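PDB 3BFM: biotin protein ligase-like protein of unknown function from Silicibacter sp., which is of unknown function but resembles biotin protein ligases, belongs to the biotin/lipoate protein ligase family and binds calcium ions in the crystal. Local coordinates for residues Val59-Ala64 with Pro227-Leu232; Leu68-Val73 with His169-Trp174; Leu129-Glu134 with Val154-Leu159; Gly184-Arg187 with Gly192-Glu195. All blocks are in the same frame, centred on the assembly; numbering follows the deposited sequence.

Interaction 1 of 4, residues Val59-Ala64 with Pro227-Leu232; sequences VPLAKA and PLTTVL
Leu61, in the first turn of the short helix 61-64, meets Thr229 and Leu232 in the stretch that follows strand 223-226, which contains a 3-10 turn. Its CB points at that stretch without touching it, and CG swings anti to the backbone N (chi1 -175°), which sends the branched end outward from the helix. CG comes within 4.1 Å of Thr229 CG2. Beyond it, CD2 makes the principal contact: this methyl meets CD1 of Leu232 at 3.8 Å, the two leucines reaching tip to tip, while its other neighbour is again the Thr229 methyl. Leu61 is further covered by Ala111 of strand 102-111.

Thr229 presents CG2, not its hydroxyl, to Leu61, because OG1 is turned between the backbone N and the carbonyl carbon (chi1 53°). The next residue uses its hydroxyl locally. Thr230 OG1 gives a 2.9 Å hydrogen bond to Pro227 O, nearly in line with that carbonyl, which also accepts Thr230 N; the two bonds together brace the turn. Across the segments the contact is wholly aliphatic, mostly methyl against methyl, so it depends on shape and on the exclusion of water, with little directional preference.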
# COMPACT_ATOMS: atom_id res chain seq x y z
N VAL A 59 13.31 8.91 -3.99
CA VAL A 59 13.80 10.17 -4.53
C VAL A 59 14.76 10.77 -3.52
O VAL A 59 14.80 10.34 -2.36
CB VAL A 59 12.65 11.17 -4.81
CG1 VAL A 59 11.63 10.60 -5.77
CG2 VAL A 59 11.97 11.64 -3.52
N PRO A 60 15.54 11.76 -3.93
CA PRO A 60 16.39 12.40 -2.93
C PRO A 60 15.59 13.11 -1.83
O PRO A 60 14.48 13.54 -2.09
CB PRO A 60 17.15 13.43 -3.75
CG PRO A 60 17.13 12.87 -5.14
CD PRO A 60 15.77 12.31 -5.28
N LEU A 61 16.21 13.29 -0.67
CA LEU A 61 15.54 13.93 0.48
C LEU A 61 14.90 15.25 0.12
O LEU A 61 13.83 15.57 0.62
CB LEU A 61 16.54 14.16 1.61
CG LEU A 61 15.95 14.71 2.92
CD1 LEU A 61 14.97 13.72 3.54
CD2 LEU A 61 17.07 15.07 3.88
N ALA A 62 15.62 16.07 -0.65
CA ALA A 62 15.10 17.36 -1.12
C ALA A 62 13.66 17.28 -1.64
O ALA A 62 12.79 18.09 -1.26
CB ALA A 62 16.04 17.90 -2.20
N LYS A 63 13.42 16.26 -2.46
CA LYS A 63 12.13 15.99 -3.06
C LYS A 63 11.17 15.19 -2.19
O LYS A 63 9.93 15.25 -2.39
CB LYS A 63 12.35 15.30 -4.40
CG LYS A 63 13.15 16.21 -5.33
CD LYS A 63 12.77 16.04 -6.78
CE LYS A 63 13.45 17.11 -7.62
NZ LYS A 63 12.85 18.47 -7.44
N ALA A 64 11.71 14.42 -1.25
CA ALA A 64 10.89 13.57 -0.38
C ALA A 64 10.16 14.41 0.67
O ALA A 64 9.14 13.97 1.23
CB ALA A 64 11.76 12.50 0.30
N PRO A 227 14.96 25.89 2.75
CA PRO A 227 14.53 24.59 2.28
C PRO A 227 13.66 23.88 3.36
O PRO A 227 13.86 24.06 4.55
CB PRO A 227 15.85 23.81 2.06
CG PRO A 227 16.94 24.78 2.20
CD PRO A 227 16.42 25.93 2.97
N LEU A 228 12.71 23.06 2.91
CA LEU A 228 11.80 22.38 3.82
C LEU A 228 12.53 21.35 4.70
O LEU A 228 12.07 21.05 5.81
CB LEU A 228 10.66 21.75 3.04
CG LEU A 228 9.50 21.20 3.88
CD1 LEU A 228 8.93 22.20 4.86
CD2 LEU A 228 8.43 20.66 2.92
N THR A 229 13.71 20.90 4.26
CA THR A 229 14.60 20.06 5.09
C THR A 229 14.92 20.66 6.48
O THR A 229 15.17 19.90 7.44
CB THR A 229 15.90 19.67 4.35
OG1 THR A 229 16.52 20.85 3.84
CG2 THR A 229 15.61 18.79 3.17
N THR A 230 14.82 21.99 6.62
CA THR A 230 15.03 22.65 7.89
C THR A 230 14.03 22.26 8.99
O THR A 230 14.32 22.46 10.16
CB THR A 230 15.08 24.20 7.76
OG1 THR A 230 13.80 24.70 7.41
CG2 THR A 230 16.13 24.62 6.73
N VAL A 231 12.87 21.71 8.63
CA VAL A 231 11.85 21.35 9.63
C VAL A 231 11.96 19.88 10.05
O VAL A 231 11.20 19.44 10.89
CB VAL A 231 10.40 21.67 9.12
CG1 VAL A 231 10.34 23.09 8.50
CG2 VAL A 231 9.95 20.66 8.11
N LEU A 232 12.90 19.15 9.48
CA LEU A 232 13.16 17.78 9.91
C LEU A 232 13.45 17.70 11.38
O LEU A 232 14.26 18.46 11.92
CB LEU A 232 14.30 17.16 9.11
CG LEU A 232 14.01 16.68 7.70
CD1 LEU A 232 15.33 16.36 7.02
CD2 LEU A 232 13.10 15.45 7.66

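Interaction 2 of 4, residues Leu68-Val73 with His169-Trp174; sequences LPVCGV and HWINRW
Two long helices of the ligase-like domain, 67-82 and 156-175, pack against each other here, with Val70 and Val73 of the first set against Trp170 and Ile171 of the second. The local axes approach to 9.3 Å and their directions differ by 139°, so the helices run roughly antiparallel but well splayed. The backbones draw nearest at Val70 and Trp170, whose CA atoms are 6.2 Å apart.

Val70 works through one branch. Its CG1, anti to the backbone N (chi1 165°), lies 3.7 Å from Trp170 CB and 3.9 Å from Ile171 CG1, filling the angle between these consecutive residues. One turn further on, Val73 CG1 sits over a face of the indole in a CH-pi contact, 3.8 Å from the centroid of the five-membered ring and 22° off its normal. His169 CD2 lies against the opposite face, displaced toward the rim, which leaves the indole flanked by a methyl group and an imidazole edge.

The indole N-H has its polar partner outside the two segments: Trp170 NE1 is hydrogen-bonded to Asn77 OD1, further along helix 67-82. This bond ties the helices together and, with the packing on both faces, should restrict the rotation of the ring. A second link of this kind joins Cys71 O to Trp163 NE1. Ile171 also packs on Pro10 of the second subunit. With Leu68 lying on strand 102-111, the arrangement is that of a helical layer covering a beta-sheet, as in the alpha/beta core of biotin and lipoate ligases.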
# COMPACT_ATOMS: atom_id res chain seq x y z
N LEU A 68 5.43 16.05 3.62
CA LEU A 68 4.78 16.92 4.63
C LEU A 68 3.54 17.66 4.08
O LEU A 68 2.41 17.46 4.58
CB LEU A 68 5.78 17.88 5.29
CG LEU A 68 5.24 18.81 6.36
CD1 LEU A 68 4.63 17.96 7.48
CD2 LEU A 68 6.33 19.70 6.92
N PRO A 69 3.72 18.52 3.03
CA PRO A 69 2.52 19.12 2.43
C PRO A 69 1.46 18.14 1.93
O PRO A 69 0.26 18.37 2.12
CB PRO A 69 3.08 19.98 1.30
CG PRO A 69 4.52 19.74 1.26
CD PRO A 69 4.96 19.11 2.49
N VAL A 70 1.91 17.06 1.32
CA VAL A 70 1.01 16.00 0.90
C VAL A 70 0.15 15.50 2.04
O VAL A 70 -1.07 15.39 1.88
CB VAL A 70 1.76 14.84 0.22
CG1 VAL A 70 0.86 13.59 0.11
CG2 VAL A 70 2.30 15.23 -1.16
N CYS A 71 0.74 15.18 3.20
CA CYS A 71 -0.05 14.67 4.33
C CYS A 71 -0.88 15.78 5.01
O CYS A 71 -1.89 15.51 5.67
CB CYS A 71 0.86 13.98 5.33
SG CYS A 71 1.53 12.42 4.65
N GLY A 72 -0.47 17.03 4.84
CA GLY A 72 -1.27 18.16 5.26
C GLY A 72 -2.53 18.29 4.44
O GLY A 72 -3.61 18.51 4.99
N VAL A 73 -2.41 18.16 3.12
CA VAL A 73 -3.58 18.15 2.23
C VAL A 73 -4.48 16.97 2.58
O VAL A 73 -5.72 17.08 2.65
CB VAL A 73 -3.17 18.08 0.75
CG1 VAL A 73 -4.41 17.98 -0.14
CG2 VAL A 73 -2.31 19.28 0.33
N HIS A 169 -4.26 8.59 -1.15
CA HIS A 169 -4.69 9.12 -2.45
C HIS A 169 -3.65 10.10 -3.05
O HIS A 169 -3.20 9.94 -4.19
CB HIS A 169 -6.08 9.77 -2.30
CG HIS A 169 -6.51 10.54 -3.50
ND1 HIS A 169 -7.09 9.95 -4.60
CD2 HIS A 169 -6.43 11.87 -3.78
CE1 HIS A 169 -7.35 10.87 -5.51
NE2 HIS A 169 -6.97 12.04 -5.03
N TRP A 170 -3.22 11.06 -2.23
CA TRP A 170 -2.29 12.12 -2.69
C TRP A 170 -0.85 11.58 -2.88
O TRP A 170 -0.09 12.02 -3.76
CB TRP A 170 -2.36 13.34 -1.76
CG TRP A 170 -3.60 14.10 -1.95
CD1 TRP A 170 -4.65 14.19 -1.10
CD2 TRP A 170 -3.95 14.87 -3.10
NE1 TRP A 170 -5.62 14.99 -1.64
CE2 TRP A 170 -5.22 15.42 -2.87
CE3 TRP A 170 -3.29 15.16 -4.30
CZ2 TRP A 170 -5.87 16.23 -3.81
CZ3 TRP A 170 -3.93 15.97 -5.23
CH2 TRP A 170 -5.21 16.49 -4.98
N ILE A 171 -0.46 10.60 -2.06
CA ILE A 171 0.87 10.03 -2.20
C ILE A 171 0.89 9.30 -3.52
O ILE A 171 1.84 9.41 -4.26
CB ILE A 171 1.23 9.02 -1.07
CG1 ILE A 171 1.45 9.77 0.25
CG2 ILE A 171 2.47 8.21 -1.46
CD1 ILE A 171 1.39 8.86 1.54
N ASN A 172 -0.19 8.59 -3.84
CA ASN A 172 -0.23 7.88 -5.14
C ASN A 172 -0.18 8.88 -6.32
O ASN A 172 0.53 8.67 -7.29
CB ASN A 172 -1.43 6.93 -5.27
CG ASN A 172 -1.27 5.67 -4.41
OD1 ASN A 172 -0.16 5.20 -4.21
ND2 ASN A 172 -2.38 5.12 -3.92
N ARG A 173 -0.86 10.01 -6.20
CA ARG A 173 -0.83 11.01 -7.26
C ARG A 173 0.54 11.66 -7.39
O ARG A 173 1.00 11.96 -8.49
CB ARG A 173 -1.91 12.04 -7.06
CG ARG A 173 -3.28 11.39 -7.21
CD ARG A 173 -4.34 12.35 -7.09
NE ARG A 173 -4.45 13.15 -8.31
CZ ARG A 173 -5.19 14.24 -8.40
NH1 ARG A 173 -5.90 14.65 -7.35
NH2 ARG A 173 -5.23 14.90 -9.55
N TRP A 174 1.19 11.90 -6.25
CA TRP A 174 2.53 12.42 -6.26
C TRP A 174 3.45 11.45 -7.01
O TRP A 174 4.27 11.85 -7.85
CB TRP A 174 3.00 12.60 -4.82
CG TRP A 174 4.43 12.97 -4.69
CD1 TRP A 174 4.97 14.23 -4.74
CD2 TRP A 174 5.53 12.08 -4.47
NE1 TRP A 174 6.31 14.18 -4.57
CE2 TRP A 174 6.69 12.87 -4.38
CE3 TRP A 174 5.64 10.69 -4.31
CZ2 TRP A 174 7.95 12.32 -4.17
CZ3 TRP A 174 6.89 10.14 -4.10
CH2 TRP A 174 8.04 10.96 -4.04

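Interaction 3 of 4, residues Leu129-Glu134 with Val154-Leu159; sequences LPLWPE and VAAPRL
Where strand 123-130 runs out into a loop and helix 156-175 begins, the two backbones stay well apart, with the CA atoms of Leu131 and Ala156 8.3 Å from each other, and side chains make the contact. Ala155 occupies the N-cap position, and its carbonyl O accepts Leu159 N at 3.0 Å in the first helical turn. That turn brings Ala156 and Leu159 onto the same flank of the helix, both with CB directed at the strand end.

Leu129 and Leu159 form the closer pair. Their side chains cross at about a right angle, and the contact is between single methyls, CD2 of Leu129 and CD2 of Leu159, at 3.5 Å, which is tight for two methyl groups. Both residues carry CG anti to the backbone N, a setting that directs each side chain toward the other segment. The second pair is looser: Leu131, stretched out with chi2 at 177°, brings CD1 to 4.1 Å from Ala156 CB. The two contacts run side by side, since the leucines are two residues apart on one segment and their partners three apart on the other. All four residues are buried.

Other elements close around them. Phe75 of helix 67-82 packs against Leu129, Tyr147 lies on Leu131, and backbone hydrogen bonding between Leu129 and Leu49 holds the strand end beside strand 48-55. The first turn of helix 156-175 thus packs on strand ends of the large sheet, through Leu129, Leu131 and Leu44 of strand 39-44, and beside helix 67-82, through Leu79 and Leu82.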
# COMPACT_ATOMS: atom_id res chain seq x y z
N LEU A 129 -2.85 15.86 17.27
CA LEU A 129 -4.02 16.69 17.23
C LEU A 129 -4.70 16.68 18.59
O LEU A 129 -5.17 15.61 19.05
CB LEU A 129 -4.98 16.20 16.13
CG LEU A 129 -6.27 16.97 15.84
CD1 LEU A 129 -5.93 18.30 15.13
CD2 LEU A 129 -7.31 16.18 14.98
N PRO A 130 -4.76 17.85 19.23
CA PRO A 130 -5.55 17.95 20.44
C PRO A 130 -7.03 17.91 20.20
O PRO A 130 -7.52 18.55 19.31
CB PRO A 130 -5.14 19.30 21.01
CG PRO A 130 -4.73 20.11 19.84
CD PRO A 130 -4.14 19.15 18.86
N LEU A 131 -7.74 17.12 21.00
CA LEU A 131 -9.19 16.95 20.84
C LEU A 131 -9.92 17.80 21.87
O LEU A 131 -10.86 18.48 21.51
CB LEU A 131 -9.54 15.50 20.99
CG LEU A 131 -8.91 14.56 19.96
CD1 LEU A 131 -9.31 13.10 20.31
CD2 LEU A 131 -9.31 14.89 18.53
N TRP A 132 -9.49 17.75 23.12
CA TRP A 132 -9.92 18.69 24.15
C TRP A 132 -8.69 19.43 24.67
O TRP A 132 -7.59 18.91 24.61
CB TRP A 132 -10.52 17.94 25.33
CG TRP A 132 -11.77 17.22 24.98
CD1 TRP A 132 -11.96 15.88 24.98
CD2 TRP A 132 -13.03 17.80 24.62
NE1 TRP A 132 -13.24 15.60 24.64
CE2 TRP A 132 -13.92 16.76 24.41
CE3 TRP A 132 -13.50 19.12 24.47
CZ2 TRP A 132 -15.26 16.97 24.02
CZ3 TRP A 132 -14.81 19.33 24.08
CH2 TRP A 132 -15.67 18.25 23.86
N PRO A 133 -8.87 20.65 25.18
CA PRO A 133 -7.65 21.36 25.62
C PRO A 133 -7.04 20.75 26.87
O PRO A 133 -7.76 20.37 27.76
CB PRO A 133 -8.15 22.78 25.91
CG PRO A 133 -9.51 22.87 25.35
CD PRO A 133 -10.07 21.47 25.35
N GLU A 134 -5.72 20.63 26.90
CA GLU A 134 -5.04 20.18 28.12
C GLU A 134 -4.81 21.39 29.02
O GLU A 134 -4.09 22.31 28.65
CB GLU A 134 -3.72 19.49 27.78
CG GLU A 134 -2.88 20.19 26.73
N VAL A 154 -17.19 14.63 15.08
CA VAL A 154 -16.12 13.94 14.37
C VAL A 154 -15.50 12.91 15.33
O VAL A 154 -14.96 13.28 16.36
CB VAL A 154 -15.07 14.93 13.90
CG1 VAL A 154 -13.89 14.21 13.20
CG2 VAL A 154 -15.72 15.97 12.98
N ALA A 155 -15.60 11.63 15.01
CA ALA A 155 -15.03 10.59 15.85
C ALA A 155 -13.55 10.43 15.53
O ALA A 155 -13.18 10.43 14.35
CB ALA A 155 -15.76 9.28 15.61
N ALA A 156 -12.72 10.27 16.56
CA ALA A 156 -11.26 10.22 16.37
C ALA A 156 -10.87 9.03 15.52
O ALA A 156 -10.04 9.17 14.61
CB ALA A 156 -10.50 10.17 17.74
N PRO A 157 -11.45 7.84 15.80
CA PRO A 157 -11.13 6.70 14.94
C PRO A 157 -11.45 6.95 13.47
O PRO A 157 -10.71 6.53 12.60
CB PRO A 157 -12.03 5.57 15.47
CG PRO A 157 -12.45 5.98 16.82
CD PRO A 157 -12.39 7.48 16.88
N ARG A 158 -12.59 7.55 13.18
CA ARG A 158 -12.99 7.81 11.79
C ARG A 158 -12.08 8.83 11.12
O ARG A 158 -11.78 8.71 9.95
CB ARG A 158 -14.43 8.29 11.71
CG ARG A 158 -15.47 7.32 12.32
CD ARG A 158 -15.62 6.02 11.54
NE ARG A 158 -14.62 5.01 11.86
CZ ARG A 158 -14.62 4.24 12.95
NH1 ARG A 158 -15.55 4.39 13.89
NH2 ARG A 158 -13.66 3.34 13.11
N LEU A 159 -11.68 9.84 11.87
CA LEU A 159 -10.72 10.86 11.39
C LEU A 159 -9.33 10.26 11.04
O LEU A 159 -8.73 10.56 10.00
CB LEU A 159 -10.61 11.99 12.40
CG LEU A 159 -9.68 13.15 11.98
CD1 LEU A 159 -10.09 13.84 10.67
CD2 LEU A 159 -9.55 14.22 13.09

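Interaction 4 of 4, residues Gly184-Arg187 with Gly192-Glu195; sequences GEWR and GMGE
Met193, present as selenomethionine, reaches back from a type II beta turn to Trp186 and Arg187 on helix 179-189. Its terminal methyl CE is 3.7 Å from CZ3 of Trp186, at the six-membered end of the indole, which it approaches obliquely. The selenium lies over one face of the Arg187 guanidinium, a close approach with SE and NH1 3.2 Å apart, and the two side chains cross at about a right angle. This may bring the polarisable selenium, introduced in place of sulfur, under the influence of the positive charge.

Both ends of the contact depend on how the chains are extended. Arg187 runs out straight from CG to NE, which carries its guanidinium beyond the helix surface to the level of the turn. Met193 instead bends at its last torsion (chi3 -95°), turning CE away from the chain direction and toward the indole. Trp186 is buried and Arg187 exposed, and the partly exposed Met193 touches both.

A further shell positions these groups. Val209 of strand 205-209 packs on Trp186, and Phe206 of the same strand packs on Met193 while bonding through its backbone to Gly194 and Glu195. The turn itself places Met193 at its second position and Gly194, with positive phi, at its third. It is closed by Glu195 N donating to Gly192 O at 3.1 Å.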
# COMPACT_ATOMS: atom_id res chain seq x y z
N GLY A 184 -0.82 23.25 -6.09
CA GLY A 184 -2.03 24.08 -6.13
C GLY A 184 -2.95 23.83 -4.97
O GLY A 184 -3.44 24.78 -4.36
N GLU A 185 -3.18 22.55 -4.63
CA GLU A 185 -4.04 22.23 -3.51
C GLU A 185 -3.47 22.83 -2.23
O GLU A 185 -4.22 23.42 -1.43
CB GLU A 185 -4.17 20.72 -3.32
CG GLU A 185 -4.95 20.03 -4.41
CD GLU A 185 -6.36 20.55 -4.57
OE1 GLU A 185 -7.05 20.73 -3.53
OE2 GLU A 185 -6.78 20.79 -5.72
N TRP A 186 -2.16 22.67 -2.06
CA TRP A 186 -1.47 23.13 -0.85
C TRP A 186 -1.48 24.66 -0.74
O TRP A 186 -1.78 25.23 0.32
CB TRP A 186 -0.04 22.58 -0.75
CG TRP A 186 0.56 22.88 0.55
CD1 TRP A 186 0.44 22.14 1.70
CD2 TRP A 186 1.30 24.04 0.90
NE1 TRP A 186 1.05 22.79 2.75
CE2 TRP A 186 1.62 23.94 2.27
CE3 TRP A 186 1.79 25.13 0.18
CZ2 TRP A 186 2.36 24.88 2.93
CZ3 TRP A 186 2.54 26.10 0.85
CH2 TRP A 186 2.82 25.96 2.21
N ARG A 187 -1.22 25.34 -1.85
CA ARG A 187 -1.23 26.80 -1.84
C ARG A 187 -2.57 27.37 -1.37
O ARG A 187 -2.58 28.35 -0.63
CB ARG A 187 -0.85 27.37 -3.23
CG ARG A 187 -1.13 28.85 -3.40
CD ARG A 187 -0.70 29.36 -4.77
NE ARG A 187 -0.54 30.81 -4.73
CZ ARG A 187 0.58 31.46 -4.42
NH1 ARG A 187 1.70 30.81 -4.12
NH2 ARG A 187 0.59 32.79 -4.42
N GLY A 192 -0.94 32.09 5.90
CA GLY A 192 -0.09 33.27 5.99
C GLY A 192 0.66 33.62 4.72
O GLY A 192 1.64 34.38 4.76
N MSE A 193 0.23 33.07 3.61
CA MSE A 193 0.95 33.39 2.40
C MSE A 193 0.61 34.80 1.97
O MSE A 193 -0.53 35.25 2.05
CB MSE A 193 0.72 32.41 1.28
CG MSE A 193 2.02 32.28 0.49
SE MSE A 193 1.71 31.26 -0.93
CE MSE A 193 2.27 29.65 -0.24
N GLY A 194 1.64 35.53 1.58
CA GLY A 194 1.49 36.92 1.26
C GLY A 194 1.63 37.81 2.47
O GLY A 194 1.57 39.03 2.33
N GLU A 195 1.82 37.23 3.66
CA GLU A 195 1.90 37.99 4.90
C GLU A 195 3.30 37.96 5.55
O GLU A 195 4.16 37.18 5.16
CB GLU A 195 0.86 37.47 5.90
CG GLU A 195 -0.58 37.31 5.33
CD GLU A 195 -1.27 38.64 4.98
OE1 GLU A 195 -0.74 39.73 5.29
OE2 GLU A 195 -2.38 38.58 4.39

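How the interactions relate
From the N terminus, interaction 1 opens first, at 59-64, and closes last, at 227-232, so the other three nest inside its loop. Interaction 2 opens next, at 68-73, and closes at 169-174, enclosing interaction 3, whose short loop runs from strand 123-130 to the start of helix 156-175. Interaction 4 follows in series, joining helix 179-189 to the turn after it. Interactions 2 and 3 share helix 156-175 at different levels. Interaction 2 touches both interaction 1, through Pro69 and Leu228, and interaction 4, through Pro69 and Trp186; it adjoins both of the contacts that connect the ligase-like part to the C-terminal region. Interaction 3 lies across the chain's centre from interaction 1.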